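Side-chain contacts in flavoredoxin (Methanosarcina acetivorans, PDB 3BNK), which binds flavin mononucleotide and probably serves in electron transport: residues S38-N43 against N130-G135; S74-K79 against K111-N116; T80-L85 against S94-V99; L160-T163 against S168-T171. All coordinates share one frame; numbering follows the deposited sequence.

Interaction 1. Residues S38-N43 against N130-G135; sequences SRVNAN and NYFFVG
The backbone oxygen of Asn41, one residue past the Val40 that meets Phe132 and Val134, is gripped side-on by the Arg39 guanidinium. Arg39 NH2 gives the straighter bond to Asn41 O (2.9 Å, N-H...acceptor angle 158°), and Arg39 NE adds a longer, more bent one to the same atom at 3.3 Å. The oxygen lies nearly in the guanidinium plane. Across the contact everything is apolar and rests on the two branches of Val40. With CG1 anti to the backbone N (chi1 168°), Val40 CG1 reaches Val134 CG1 at 4.1 Å. The other branch, Val40 CG2, comes to the edge of the Phe132 ring, near its plane, with CE2 4.0 Å away. Strand 46-52 lies between the two segments, pairing with Val40 through Met46 and with Phe133 through Val49, and Met46 also touches Val134. Val40 and Asn41 both face Met46, a classic beta bulge within the antiparallel barrel sheet of the flavin reductase-like, FMN-binding fold.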
loop_
_atom_site.group_PDB
_atom_site.type_symbol
_atom_site.label_atom_id
_atom_site.label_comp_id
_atom_site.label_asym_id
_atom_site.label_seq_id
_atom_site.Cartn_x
_atom_site.Cartn_y
_atom_site.Cartn_z
ATOM N N SER B 38 -3.588 0.316 -2.781
ATOM C CA SER B 38 -2.367 0.641 -3.476
ATOM C C SER B 38 -2.674 1.150 -4.865
ATOM O O SER B 38 -3.694 0.789 -5.430
ATOM C CB SER B 38 -1.491 -0.602 -3.610
ATOM O OG SER B 38 -0.389 -0.278 -4.399
ATOM N N ARG B 39 -1.766 1.965 -5.413
ATOM C CA ARG B 39 -1.777 2.247 -6.856
ATOM C C ARG B 39 -1.477 0.970 -7.644
ATOM O O ARG B 39 -0.784 0.055 -7.166
ATOM C CB ARG B 39 -0.833 3.394 -7.234
ATOM C CG ARG B 39 -1.388 4.791 -6.929
ATOM C CD ARG B 39 -2.537 5.204 -7.855
ATOM N NE ARG B 39 -2.129 5.317 -9.256
ATOM C CZ ARG B 39 -1.690 6.446 -9.820
ATOM N NH1 ARG B 39 -1.610 7.563 -9.109
ATOM N NH2 ARG B 39 -1.324 6.460 -11.091
ATOM N N VAL B 40 -2.070 0.893 -8.828
ATOM C CA VAL B 40 -1.979 -0.283 -9.665
ATOM C C VAL B 40 -1.449 0.115 -11.041
ATOM O O VAL B 40 -0.538 -0.543 -11.595
ATOM C CB VAL B 40 -3.373 -0.972 -9.763
ATOM C CG1 VAL B 40 -3.393 -2.016 -10.857
ATOM C CG2 VAL B 40 -3.759 -1.598 -8.410
ATOM N N ASN B 41 -2.011 1.194 -11.588
ATOM C CA ASN B 41 -1.680 1.660 -12.945
ATOM C C ASN B 41 -1.372 3.151 -12.941
ATOM O O ASN B 41 -2.002 3.919 -12.213
ATOM C CB ASN B 41 -2.842 1.355 -13.911
ATOM C CG ASN B 41 -2.441 1.433 -15.396
ATOM O OD1 ASN B 41 -2.912 2.301 -16.132
ATOM N ND2 ASN B 41 -1.583 0.535 -15.825
ATOM N N ALA B 42 -0.400 3.547 -13.754
ATOM C CA ALA B 42 0.008 4.947 -13.878
ATOM C C ALA B 42 -0.962 5.776 -14.723
ATOM O O ALA B 42 -1.404 6.837 -14.294
ATOM C CB ALA B 42 1.403 5.033 -14.448
ATOM N N ASN B 43 -1.292 5.279 -15.917
ATOM C CA ASN B 43 -2.096 6.034 -16.874
ATOM C C ASN B 43 -3.006 5.128 -17.708
ATOM O O ASN B 43 -2.522 4.251 -18.424
ATOM C CB ASN B 43 -1.188 6.885 -17.767
ATOM C CG ASN B 43 -1.962 7.895 -18.611
ATOM O OD1 ASN B 43 -3.088 8.295 -18.282
ATOM N ND2 ASN B 43 -1.358 8.306 -19.709
ATOM N N ASN B 130 -11.021 -12.810 -0.612
ATOM C CA ASN B 130 -11.122 -11.364 -0.829
ATOM C C ASN B 130 -11.421 -11.012 -2.279
ATOM O O ASN B 130 -11.052 -11.742 -3.198
ATOM C CB ASN B 130 -9.794 -10.663 -0.459
ATOM C CG ASN B 130 -9.375 -10.898 0.976
ATOM O OD1 ASN B 130 -8.968 -12.000 1.341
ATOM N ND2 ASN B 130 -9.461 -9.855 1.801
ATOM N N TYR B 131 -12.080 -9.878 -2.482
ATOM C CA TYR B 131 -12.006 -9.208 -3.768
ATOM C C TYR B 131 -10.911 -8.147 -3.738
ATOM O O TYR B 131 -10.595 -7.591 -2.675
ATOM C CB TYR B 131 -13.338 -8.564 -4.164
ATOM C CG TYR B 131 -14.458 -9.554 -4.274
ATOM C CD1 TYR B 131 -15.344 -9.741 -3.219
ATOM C CD2 TYR B 131 -14.611 -10.338 -5.425
ATOM C CE1 TYR B 131 -16.375 -10.672 -3.306
ATOM C CE2 TYR B 131 -15.638 -11.276 -5.515
ATOM C CZ TYR B 131 -16.513 -11.434 -4.446
ATOM O OH TYR B 131 -17.532 -12.354 -4.517
ATOM N N PHE B 132 -10.331 -7.897 -4.911
ATOM C CA PHE B 132 -9.500 -6.729 -5.144
ATOM C C PHE B 132 -10.143 -5.960 -6.304
ATOM O O PHE B 132 -10.080 -6.378 -7.473
ATOM C CB PHE B 132 -8.048 -7.128 -5.413
ATOM C CG PHE B 132 -7.041 -6.016 -5.176
ATOM C CD1 PHE B 132 -6.691 -5.628 -3.877
ATOM C CD2 PHE B 132 -6.395 -5.397 -6.254
ATOM C CE1 PHE B 132 -5.737 -4.618 -3.653
ATOM C CE2 PHE B 132 -5.429 -4.377 -6.038
ATOM C CZ PHE B 132 -5.106 -3.998 -4.739
ATOM N N PHE B 133 -10.810 -4.867 -5.940
ATOM C CA PHE B 133 -11.494 -3.976 -6.882
ATOM C C PHE B 133 -10.505 -2.954 -7.444
ATOM O O PHE B 133 -10.030 -2.080 -6.703
ATOM C CB PHE B 133 -12.631 -3.217 -6.178
ATOM C CG PHE B 133 -13.774 -4.079 -5.708
ATOM C CD1 PHE B 133 -13.966 -4.316 -4.348
ATOM C CD2 PHE B 133 -14.683 -4.625 -6.618
ATOM C CE1 PHE B 133 -15.034 -5.100 -3.897
ATOM C CE2 PHE B 133 -15.756 -5.403 -6.183
ATOM C CZ PHE B 133 -15.936 -5.643 -4.818
ATOM N N VAL B 134 -10.186 -3.062 -8.735
ATOM C CA VAL B 134 -9.312 -2.083 -9.411
ATOM C C VAL B 134 -10.167 -0.932 -9.979
ATOM O O VAL B 134 -11.104 -1.147 -10.767
ATOM C CB VAL B 134 -8.381 -2.732 -10.496
ATOM C CG1 VAL B 134 -7.451 -1.702 -11.101
ATOM C CG2 VAL B 134 -7.540 -3.854 -9.898
ATOM N N GLY B 135 -9.867 0.283 -9.528
ATOM C CA GLY B 135 -10.649 1.439 -9.894
ATOM C C GLY B 135 -9.806 2.550 -10.478
ATOM O O GLY B 135 -8.695 2.799 -10.019
#

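Interaction 2. Residues S74-K79 against K111-N116; sequences SGMVKK and KECTLN
A small, mostly apolar contact plugs the start of helix 77-83 against the turn that leads into strand 115-126, with one pair of opposite charges at its margin. Met76, at the N-cap position of the helix, does most of the work. Its chain extends through chi2 and then bends at chi3 (66°), turning the terminal methyl toward Cys113. Met76 CE thus lies 4.0 Å from Cys113 SG and 4.2 Å from Glu112 CB, while Met76 SD sits 4.0 Å from the backbone oxygen of Glu112. Cys113 SG, anti to the carbonyl carbon (chi1 -76°), is the atom that receives this methyl. No hydrogen bond crosses between the segments; the beginning of the helix meets the turn before strand 115-126 mainly through van der Waals contact, in a flavin reductase-like domain whose FMN is about 11 Å from the Lys79 side chain. One turn on, Lys79 stretches out fully beside Glu112; Lys79 NZ and Glu112 OE2 are 4.4 Å apart, too far for a salt bridge, although the opposite charges probably attract. Each finds its stronger partner in the neighbouring loop: Lys79 NZ bonds to Leu96 O, and Glu112 OE1 accepts from Glu98 N.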
loop_
_atom_site.group_PDB
_atom_site.type_symbol
_atom_site.label_atom_id
_atom_site.label_comp_id
_atom_site.label_asym_id
_atom_site.label_seq_id
_atom_site.Cartn_x
_atom_site.Cartn_y
_atom_site.Cartn_z
ATOM N N SER B 74 -5.271 12.095 12.054
ATOM C CA SER B 74 -5.057 11.296 13.281
ATOM C C SER B 74 -6.127 11.470 14.373
ATOM O O SER B 74 -6.506 10.498 15.029
ATOM C CB SER B 74 -3.648 11.506 13.852
ATOM O OG SER B 74 -3.491 12.808 14.402
ATOM N N GLY B 75 -6.630 12.690 14.553
ATOM C CA GLY B 75 -7.703 12.944 15.526
ATOM C C GLY B 75 -9.024 12.240 15.241
ATOM O O GLY B 75 -9.911 12.226 16.089
ATOM N N MET B 76 -9.165 11.651 14.053
ATOM C CA MET B 76 -10.353 10.840 13.729
ATOM C C MET B 76 -10.154 9.345 14.013
ATOM O O MET B 76 -10.979 8.524 13.577
ATOM C CB MET B 76 -10.746 11.016 12.262
ATOM C CG MET B 76 -11.180 12.410 11.851
ATOM S SD MET B 76 -11.285 12.569 10.047
ATOM C CE MET B 76 -12.654 11.451 9.706
ATOM N N VAL B 77 -9.075 8.991 14.724
ATOM C CA VAL B 77 -8.741 7.580 15.024
ATOM C C VAL B 77 -9.939 6.724 15.437
ATOM O O VAL B 77 -10.144 5.656 14.868
ATOM C CB VAL B 77 -7.576 7.395 16.081
ATOM C CG1 VAL B 77 -6.295 8.010 15.588
ATOM C CG2 VAL B 77 -7.916 7.981 17.460
ATOM N N LYS B 78 -10.736 7.210 16.393
ATOM C CA LYS B 78 -11.858 6.443 16.954
ATOM C C LYS B 78 -12.987 6.133 15.973
ATOM O O LYS B 78 -13.369 4.974 15.830
ATOM C CB LYS B 78 -12.423 7.113 18.212
ATOM C CG LYS B 78 -11.500 7.017 19.412
ATOM C CD LYS B 78 -12.094 7.673 20.644
ATOM C CE LYS B 78 -11.048 7.857 21.732
ATOM N NZ LYS B 78 -11.254 9.195 22.412
ATOM N N LYS B 79 -13.526 7.164 15.316
ATOM C CA LYS B 79 -14.546 6.973 14.264
ATOM C C LYS B 79 -14.042 6.025 13.181
ATOM O O LYS B 79 -14.784 5.141 12.727
ATOM C CB LYS B 79 -14.946 8.307 13.627
ATOM C CG LYS B 79 -16.010 9.095 14.361
ATOM C CD LYS B 79 -16.508 10.265 13.516
ATOM C CE LYS B 79 -17.613 11.054 14.240
ATOM N NZ LYS B 79 -18.017 12.279 13.481
ATOM N N LYS B 111 -16.663 14.257 4.162
ATOM C CA LYS B 111 -16.290 15.674 4.148
ATOM C C LYS B 111 -15.092 15.975 5.048
ATOM O O LYS B 111 -14.234 16.785 4.701
ATOM C CB LYS B 111 -17.489 16.550 4.542
ATOM C CG LYS B 111 -18.483 16.730 3.426
ATOM C CD LYS B 111 -19.779 17.373 3.899
ATOM C CE LYS B 111 -20.743 17.591 2.743
ATOM N NZ LYS B 111 -21.985 18.291 3.201
ATOM N N GLU B 112 -15.042 15.301 6.196
ATOM C CA GLU B 112 -14.043 15.575 7.220
ATOM C C GLU B 112 -12.644 15.028 6.859
ATOM O O GLU B 112 -11.628 15.541 7.338
ATOM C CB GLU B 112 -14.542 15.074 8.580
ATOM C CG GLU B 112 -15.924 15.678 8.999
ATOM C CD GLU B 112 -17.163 14.761 8.765
ATOM O OE1 GLU B 112 -17.361 14.227 7.664
ATOM O OE2 GLU B 112 -17.977 14.606 9.699
ATOM N N CYS B 113 -12.601 14.014 5.995
ATOM C CA CYS B 113 -11.333 13.443 5.520
ATOM C C CYS B 113 -10.507 14.445 4.692
ATOM O O CYS B 113 -11.052 15.296 3.991
ATOM C CB CYS B 113 -11.564 12.125 4.763
ATOM S SG CYS B 113 -11.931 10.721 5.875
ATOM N N THR B 114 -9.187 14.331 4.780
ATOM C CA THR B 114 -8.309 15.328 4.196
ATOM C C THR B 114 -8.168 15.203 2.685
ATOM O O THR B 114 -7.765 16.162 2.007
ATOM C CB THR B 114 -6.919 15.299 4.856
ATOM O OG1 THR B 114 -6.209 14.117 4.449
ATOM C CG2 THR B 114 -7.064 15.356 6.387
ATOM N N LEU B 115 -8.489 14.016 2.176
ATOM C CA LEU B 115 -8.335 13.675 0.763
ATOM C C LEU B 115 -9.322 12.563 0.424
ATOM O O LEU B 115 -9.437 11.571 1.161
ATOM C CB LEU B 115 -6.887 13.236 0.459
ATOM C CG LEU B 115 -6.501 12.701 -0.935
ATOM C CD1 LEU B 115 -6.487 13.798 -2.044
ATOM C CD2 LEU B 115 -5.161 12.012 -0.879
ATOM N N ASN B 116 -10.041 12.749 -0.682
ATOM C CA ASN B 116 -11.021 11.763 -1.172
ATOM C C ASN B 116 -10.780 11.418 -2.636
ATOM O O ASN B 116 -10.736 12.306 -3.488
ATOM C CB ASN B 116 -12.467 12.271 -1.012
ATOM C CG ASN B 116 -12.664 13.125 0.224
ATOM O OD1 ASN B 116 -12.489 14.348 0.179
ATOM N ND2 ASN B 116 -13.064 12.493 1.327
#

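Interaction 3. Residues T80-L85 against S94-V99; sequences TDYCGL and SGLFEV. With FMN (flavin mononucleotide), chain D.
With chi1 at -78°, Cys83 holds SG beside its backbone N and anti to the carbonyl carbon, and Phe97, at -55°, sets its ring on the same side of its own backbone, so that sulfur and ring meet between helix 77-83 and the loop before strand 99-100. Cys83 SG approaches the ring at its edge: Phe97 CE1 is 3.7 Å away, and the sulfur lies 76° off the ring normal. This is a Cys sulfur-aromatic contact, made at the back of the FMN pocket, for the same helix end presents Asp81, Cys83 and Gly84 to the cofactor. Cys83 O comes within 3.5 Å of FMN C4', and Gly84 O within 3.4 Å of FMN C3'. Leu96 lays a single methyl against two neighbours, its CD1 being 3.9 Å from Cys83 SG and also 3.9 Å from Tyr82 CD2, where it meets the tyrosine ring at the edge. Leu20 of strand 16-25 touches both Cys83 and Phe97.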
loop_
_atom_site.group_PDB
_atom_site.type_symbol
_atom_site.label_atom_id
_atom_site.label_comp_id
_atom_site.label_asym_id
_atom_site.label_seq_id
_atom_site.Cartn_x
_atom_site.Cartn_y
_atom_site.Cartn_z
ATOM N N THR B 80 -12.781 6.214 12.788
ATOM C CA THR B 80 -12.115 5.355 11.807
ATOM C C THR B 80 -12.109 3.891 12.255
ATOM O O THR B 80 -12.592 3.013 11.532
ATOM C CB THR B 80 -10.660 5.828 11.503
ATOM O OG1 THR B 80 -10.681 7.175 11.027
ATOM C CG2 THR B 80 -10.003 4.933 10.443
ATOM N N ASP B 81 -11.579 3.644 13.453
ATOM C CA ASP B 81 -11.492 2.293 14.008
ATOM C C ASP B 81 -12.874 1.642 14.147
ATOM O O ASP B 81 -13.048 0.454 13.839
ATOM C CB ASP B 81 -10.779 2.335 15.352
ATOM C CG ASP B 81 -10.205 1.002 15.742
ATOM O OD1 ASP B 81 -9.467 0.396 14.929
ATOM O OD2 ASP B 81 -10.504 0.557 16.867
ATOM N N TYR B 82 -13.848 2.442 14.588
ATOM C CA TYR B 82 -15.243 2.045 14.700
ATOM C C TYR B 82 -15.807 1.515 13.383
ATOM O O TYR B 82 -16.579 0.557 13.370
ATOM C CB TYR B 82 -16.089 3.219 15.203
ATOM C CG TYR B 82 -17.577 2.915 15.283
ATOM C CD1 TYR B 82 -18.069 1.976 16.205
ATOM C CD2 TYR B 82 -18.496 3.563 14.440
ATOM C CE1 TYR B 82 -19.422 1.690 16.290
ATOM C CE2 TYR B 82 -19.871 3.278 14.520
ATOM C CZ TYR B 82 -20.317 2.332 15.446
ATOM O OH TYR B 82 -21.655 2.034 15.561
ATOM N N CYS B 83 -15.417 2.156 12.284
ATOM C CA CYS B 83 -15.789 1.729 10.938
ATOM C C CYS B 83 -15.133 0.411 10.537
ATOM O O CYS B 83 -15.598 -0.245 9.615
ATOM C CB CYS B 83 -15.432 2.822 9.927
ATOM S SG CYS B 83 -16.633 4.144 9.945
ATOM N N GLY B 84 -14.051 0.036 11.225
ATOM C CA GLY B 84 -13.422 -1.265 11.019
ATOM C C GLY B 84 -13.816 -2.326 12.034
ATOM O O GLY B 84 -13.240 -3.402 12.036
ATOM N N LEU B 85 -14.794 -2.022 12.885
ATOM C CA LEU B 85 -15.246 -2.919 13.956
ATOM C C LEU B 85 -16.689 -3.366 13.742
ATOM O O LEU B 85 -17.094 -4.424 14.215
ATOM C CB LEU B 85 -15.131 -2.229 15.321
ATOM C CG LEU B 85 -13.752 -2.190 15.989
ATOM C CD1 LEU B 85 -13.781 -1.293 17.232
ATOM C CD2 LEU B 85 -13.276 -3.599 16.346
ATOM N N SER B 94 -23.969 5.274 7.662
ATOM C CA SER B 94 -24.276 6.434 6.792
ATOM C C SER B 94 -24.347 7.761 7.524
ATOM O O SER B 94 -24.175 8.814 6.905
ATOM C CB SER B 94 -25.572 6.234 5.985
ATOM O OG SER B 94 -26.728 6.177 6.810
ATOM N N GLY B 95 -24.566 7.715 8.837
ATOM C CA GLY B 95 -24.738 8.930 9.622
ATOM C C GLY B 95 -23.561 9.371 10.454
ATOM O O GLY B 95 -23.613 10.424 11.090
ATOM N N LEU B 96 -22.497 8.569 10.460
ATOM C CA LEU B 96 -21.318 8.848 11.282
ATOM C C LEU B 96 -20.593 10.119 10.834
ATOM O O LEU B 96 -20.063 10.874 11.662
ATOM C CB LEU B 96 -20.353 7.655 11.262
ATOM C CG LEU B 96 -19.699 7.152 12.559
ATOM C CD1 LEU B 96 -18.274 6.748 12.266
ATOM C CD2 LEU B 96 -19.714 8.159 13.713
ATOM N N PHE B 97 -20.592 10.347 9.520
ATOM C CA PHE B 97 -19.858 11.441 8.893
ATOM C C PHE B 97 -20.805 12.321 8.066
ATOM O O PHE B 97 -21.949 11.931 7.791
ATOM C CB PHE B 97 -18.763 10.887 7.968
ATOM C CG PHE B 97 -17.794 9.931 8.637
ATOM C CD1 PHE B 97 -17.795 8.575 8.306
ATOM C CD2 PHE B 97 -16.863 10.384 9.559
ATOM C CE1 PHE B 97 -16.887 7.678 8.903
ATOM C CE2 PHE B 97 -15.964 9.497 10.163
ATOM C CZ PHE B 97 -15.973 8.146 9.827
ATOM N N GLU B 98 -20.331 13.509 7.691
ATOM C CA GLU B 98 -20.984 14.321 6.671
ATOM C C GLU B 98 -20.578 13.762 5.312
ATOM O O GLU B 98 -19.394 13.739 4.963
ATOM C CB GLU B 98 -20.562 15.793 6.764
ATOM C CG GLU B 98 -21.194 16.604 7.886
ATOM C CD GLU B 98 -20.759 18.074 7.864
ATOM O OE1 GLU B 98 -21.646 18.956 7.971
ATOM O OE2 GLU B 98 -19.534 18.346 7.720
ATOM N N VAL B 99 -21.565 13.311 4.548
ATOM C CA VAL B 99 -21.295 12.649 3.276
ATOM C C VAL B 99 -21.568 13.560 2.073
ATOM O O VAL B 99 -22.598 14.238 2.005
ATOM C CB VAL B 99 -22.071 11.300 3.160
ATOM C CG1 VAL B 99 -21.905 10.681 1.766
ATOM C CG2 VAL B 99 -21.610 10.328 4.246
HETATM N N1 FMN D . -11.025 -5.380 5.916
HETATM C C2 FMN D . -10.721 -5.685 4.604
HETATM O O2 FMN D . -11.404 -6.514 4.014
HETATM N N3 FMN D . -9.667 -5.056 3.963
HETATM C C4 FMN D . -8.919 -4.118 4.656
HETATM O O4 FMN D . -7.980 -3.573 4.088
HETATM C C4A FMN D . -9.225 -3.812 5.988
HETATM N N5 FMN D . -8.474 -2.882 6.695
HETATM C C5A FMN D . -8.786 -2.565 8.003
HETATM C C6 FMN D . -8.021 -1.600 8.670
HETATM C C7 FMN D . -8.317 -1.272 10.001
HETATM C C7M FMN D . -7.546 -0.162 10.650
HETATM C C8 FMN D . -9.383 -1.906 10.656
HETATM C C8M FMN D . -9.883 -1.406 11.995
HETATM C C9 FMN D . -10.153 -2.856 9.972
HETATM C C9A FMN D . -9.870 -3.189 8.646
HETATM N N10 FMN D . -10.631 -4.134 7.947
HETATM C C10 FMN D . -10.298 -4.447 6.625
HETATM C "C1'" FMN D . -11.857 -4.744 8.571
HETATM C "C2'" FMN D . -13.155 -4.121 8.073
HETATM O "O2'" FMN D . -13.030 -2.713 8.005
HETATM C "C3'" FMN D . -14.311 -4.429 9.026
HETATM O "O3'" FMN D . -14.577 -5.816 9.133
HETATM C "C4'" FMN D . -15.567 -3.643 8.653
HETATM O "O4'" FMN D . -16.489 -3.745 9.704
HETATM C "C5'" FMN D . -16.240 -4.082 7.359
HETATM O "O5'" FMN D . -17.325 -3.185 7.207
HETATM P P FMN D . -18.636 -3.539 6.332
HETATM O O1P FMN D . -19.142 -4.893 6.738
HETATM O O2P FMN D . -18.218 -3.589 4.893
HETATM O O3P FMN D . -19.708 -2.496 6.486
#

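Interaction 4. Residues L160-T163 against S168-T171; sequences LLLT and SYWT. With FMN (flavin mononucleotide), chain D.
Strand 160-163 and the start of strand 168-178 form the arms of a beta hairpin, one side of which faces the dimethylbenzene end of FMN. Four backbone bonds zip it together in two antiparallel hydrogen-bonded pairs, Leu161 with Trp170 and Thr163 with Ser168; the shortest is Leu161 N to Trp170 O, 2.8 Å. In the non-hydrogen-bonded pair between them, Leu162 and Tyr169 send their side chains to the flavin side of the sheet. Leu162 CG lies anti to the backbone N (chi1 173°), which carries CD2 to 3.5 Å from FMN C7M, while Tyr169 OH stands 3.2 Å from that same methyl and hydrogen-bonds to Asp81 OD1. A phenylalanine in place of Tyr169 would probably leave Asp81 OD1 without this partner and relax the fit around the flavin methyl. On the other side, Thr163 points its CG2 methyl at the edge of the indole, 3.0 Å from Trp170 NE1 and in the ring plane, and Ser168 CB adds a 3.5 Å contact to that methyl. Tyr169 and Trp170 also pair with a strand of the second subunit, continuing the sheet across the interface. The chemistry is two-faced: the flavin edge meets a leucine and an anchored phenol, whereas the buried Trp170 NE1 has no hydrogen-bond partner in the model and abuts the Thr163 methyl, a close contact that probably leaves this N-H unsatisfied.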
loop_
_atom_site.group_PDB
_atom_site.type_symbol
_atom_site.label_atom_id
_atom_site.label_comp_id
_atom_site.label_asym_id
_atom_site.label_seq_id
_atom_site.Cartn_x
_atom_site.Cartn_y
_atom_site.Cartn_z
ATOM N N LEU B 160 -3.107 8.520 9.359
ATOM C CA LEU B 160 -2.750 7.370 10.192
ATOM C C LEU B 160 -2.090 6.248 9.385
ATOM O O LEU B 160 -2.235 6.179 8.167
ATOM C CB LEU B 160 -3.990 6.846 10.917
ATOM C CG LEU B 160 -4.550 7.800 11.966
ATOM C CD1 LEU B 160 -6.009 7.447 12.273
ATOM C CD2 LEU B 160 -3.647 7.787 13.220
ATOM N N LEU B 161 -1.340 5.412 10.097
ATOM C CA LEU B 161 -0.658 4.219 9.591
ATOM C C LEU B 161 -1.089 3.043 10.448
ATOM O O LEU B 161 -1.509 3.214 11.600
ATOM C CB LEU B 161 0.871 4.350 9.682
ATOM C CG LEU B 161 1.517 5.613 9.119
ATOM C CD1 LEU B 161 2.978 5.692 9.515
ATOM C CD2 LEU B 161 1.367 5.687 7.597
ATOM N N LEU B 162 -0.961 1.846 9.887
ATOM C CA LEU B 162 -1.464 0.661 10.538
ATOM C C LEU B 162 -0.478 -0.461 10.417
ATOM O O LEU B 162 0.163 -0.652 9.385
ATOM C CB LEU B 162 -2.822 0.228 9.967
ATOM C CG LEU B 162 -3.392 -1.119 10.456
ATOM C CD1 LEU B 162 -3.866 -1.018 11.905
ATOM C CD2 LEU B 162 -4.509 -1.619 9.557
ATOM N N THR B 163 -0.396 -1.220 11.493
ATOM C CA THR B 163 0.411 -2.402 11.523
ATOM C C THR B 163 -0.444 -3.548 12.121
ATOM O O THR B 163 -1.130 -3.364 13.124
ATOM C CB THR B 163 1.754 -2.043 12.235
ATOM O OG1 THR B 163 2.796 -2.920 11.825
ATOM C CG2 THR B 163 1.627 -2.006 13.709
ATOM N N SER B 168 -1.712 -1.937 15.625
ATOM C CA SER B 168 -1.333 -0.600 16.114
ATOM C C SER B 168 -1.568 0.495 15.073
ATOM O O SER B 168 -1.475 0.266 13.873
ATOM C CB SER B 168 0.129 -0.568 16.578
ATOM O OG SER B 168 0.464 -1.692 17.385
ATOM N N TYR B 169 -1.896 1.690 15.548
ATOM C CA TYR B 169 -1.897 2.877 14.711
ATOM C C TYR B 169 -0.646 3.670 15.013
ATOM O O TYR B 169 -0.105 3.589 16.131
ATOM C CB TYR B 169 -3.123 3.738 14.979
ATOM C CG TYR B 169 -4.443 3.202 14.449
ATOM C CD1 TYR B 169 -5.470 2.867 15.331
ATOM C CD2 TYR B 169 -4.672 3.065 13.075
ATOM C CE1 TYR B 169 -6.693 2.406 14.874
ATOM C CE2 TYR B 169 -5.909 2.604 12.591
ATOM C CZ TYR B 169 -6.917 2.276 13.504
ATOM O OH TYR B 169 -8.140 1.805 13.078
ATOM N N TRP B 170 -0.189 4.410 14.003
ATOM C CA TRP B 170 0.998 5.257 14.069
ATOM C C TRP B 170 0.716 6.521 13.260
ATOM O O TRP B 170 -0.168 6.542 12.392
ATOM C CB TRP B 170 2.245 4.542 13.492
ATOM C CG TRP B 170 2.391 3.133 13.977
ATOM C CD1 TRP B 170 1.805 2.010 13.441
ATOM C CD2 TRP B 170 3.141 2.689 15.112
ATOM N NE1 TRP B 170 2.145 0.905 14.180
ATOM C CE2 TRP B 170 2.968 1.289 15.206
ATOM C CE3 TRP B 170 3.949 3.337 16.056
ATOM C CZ2 TRP B 170 3.568 0.525 16.211
ATOM C CZ3 TRP B 170 4.547 2.572 17.060
ATOM C CH2 TRP B 170 4.349 1.179 17.124
ATOM N N THR B 171 1.460 7.581 13.555
ATOM C CA THR B 171 1.508 8.736 12.658
ATOM C C THR B 171 2.822 8.747 11.888
ATOM O O THR B 171 3.717 7.937 12.162
ATOM C CB THR B 171 1.285 10.074 13.401
ATOM O OG1 THR B 171 2.156 10.153 14.533
ATOM C CG2 THR B 171 -0.169 10.199 13.843
HETATM N N1 FMN D . -11.025 -5.380 5.916
HETATM C C2 FMN D . -10.721 -5.685 4.604
HETATM O O2 FMN D . -11.404 -6.514 4.014
HETATM N N3 FMN D . -9.667 -5.056 3.963
HETATM C C4 FMN D . -8.919 -4.118 4.656
HETATM O O4 FMN D . -7.980 -3.573 4.088
HETATM C C4A FMN D . -9.225 -3.812 5.988
HETATM N N5 FMN D . -8.474 -2.882 6.695
HETATM C C5A FMN D . -8.786 -2.565 8.003
HETATM C C6 FMN D . -8.021 -1.600 8.670
HETATM C C7 FMN D . -8.317 -1.272 10.001
HETATM C C7M FMN D . -7.546 -0.162 10.650
HETATM C C8 FMN D . -9.383 -1.906 10.656
HETATM C C8M FMN D . -9.883 -1.406 11.995
HETATM C C9 FMN D . -10.153 -2.856 9.972
HETATM C C9A FMN D . -9.870 -3.189 8.646
HETATM N N10 FMN D . -10.631 -4.134 7.947
HETATM C C10 FMN D . -10.298 -4.447 6.625
HETATM C "C1'" FMN D . -11.857 -4.744 8.571
HETATM C "C2'" FMN D . -13.155 -4.121 8.073
HETATM O "O2'" FMN D . -13.030 -2.713 8.005
HETATM C "C3'" FMN D . -14.311 -4.429 9.026
HETATM O "O3'" FMN D . -14.577 -5.816 9.133
HETATM C "C4'" FMN D . -15.567 -3.643 8.653
HETATM O "O4'" FMN D . -16.489 -3.745 9.704
HETATM C "C5'" FMN D . -16.240 -4.082 7.359
HETATM O "O5'" FMN D . -17.325 -3.185 7.207
HETATM P P FMN D . -18.636 -3.539 6.332
HETATM O O1P FMN D . -19.142 -4.893 6.738
HETATM O O2P FMN D . -18.218 -3.589 4.893
HETATM O O3P FMN D . -19.708 -2.496 6.486
#

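In the fold
From the N terminus, strand 28-41 opens interaction 1, whose loop shuts only when strand 130-142 arrives. Within that loop, residues 74-79 open interaction 2, and helix 77-83 continues straight into interaction 3, which closes first, at 94-99; interaction 2 then closes at 111-116. The three therefore nest without crossing, and interactions 2 and 3 touch through Lys79 on Phe97. Interaction 4 follows later as a short hairpin, in series with the rest. Its Leu160 packs on Ser74 of interaction 2, and it meets interaction 3 at the flavin. Interactions 1, 2 and 4 all reach the same antiparallel sheet. Interaction 1 lies on the opposite side of the chain's centre from the other three.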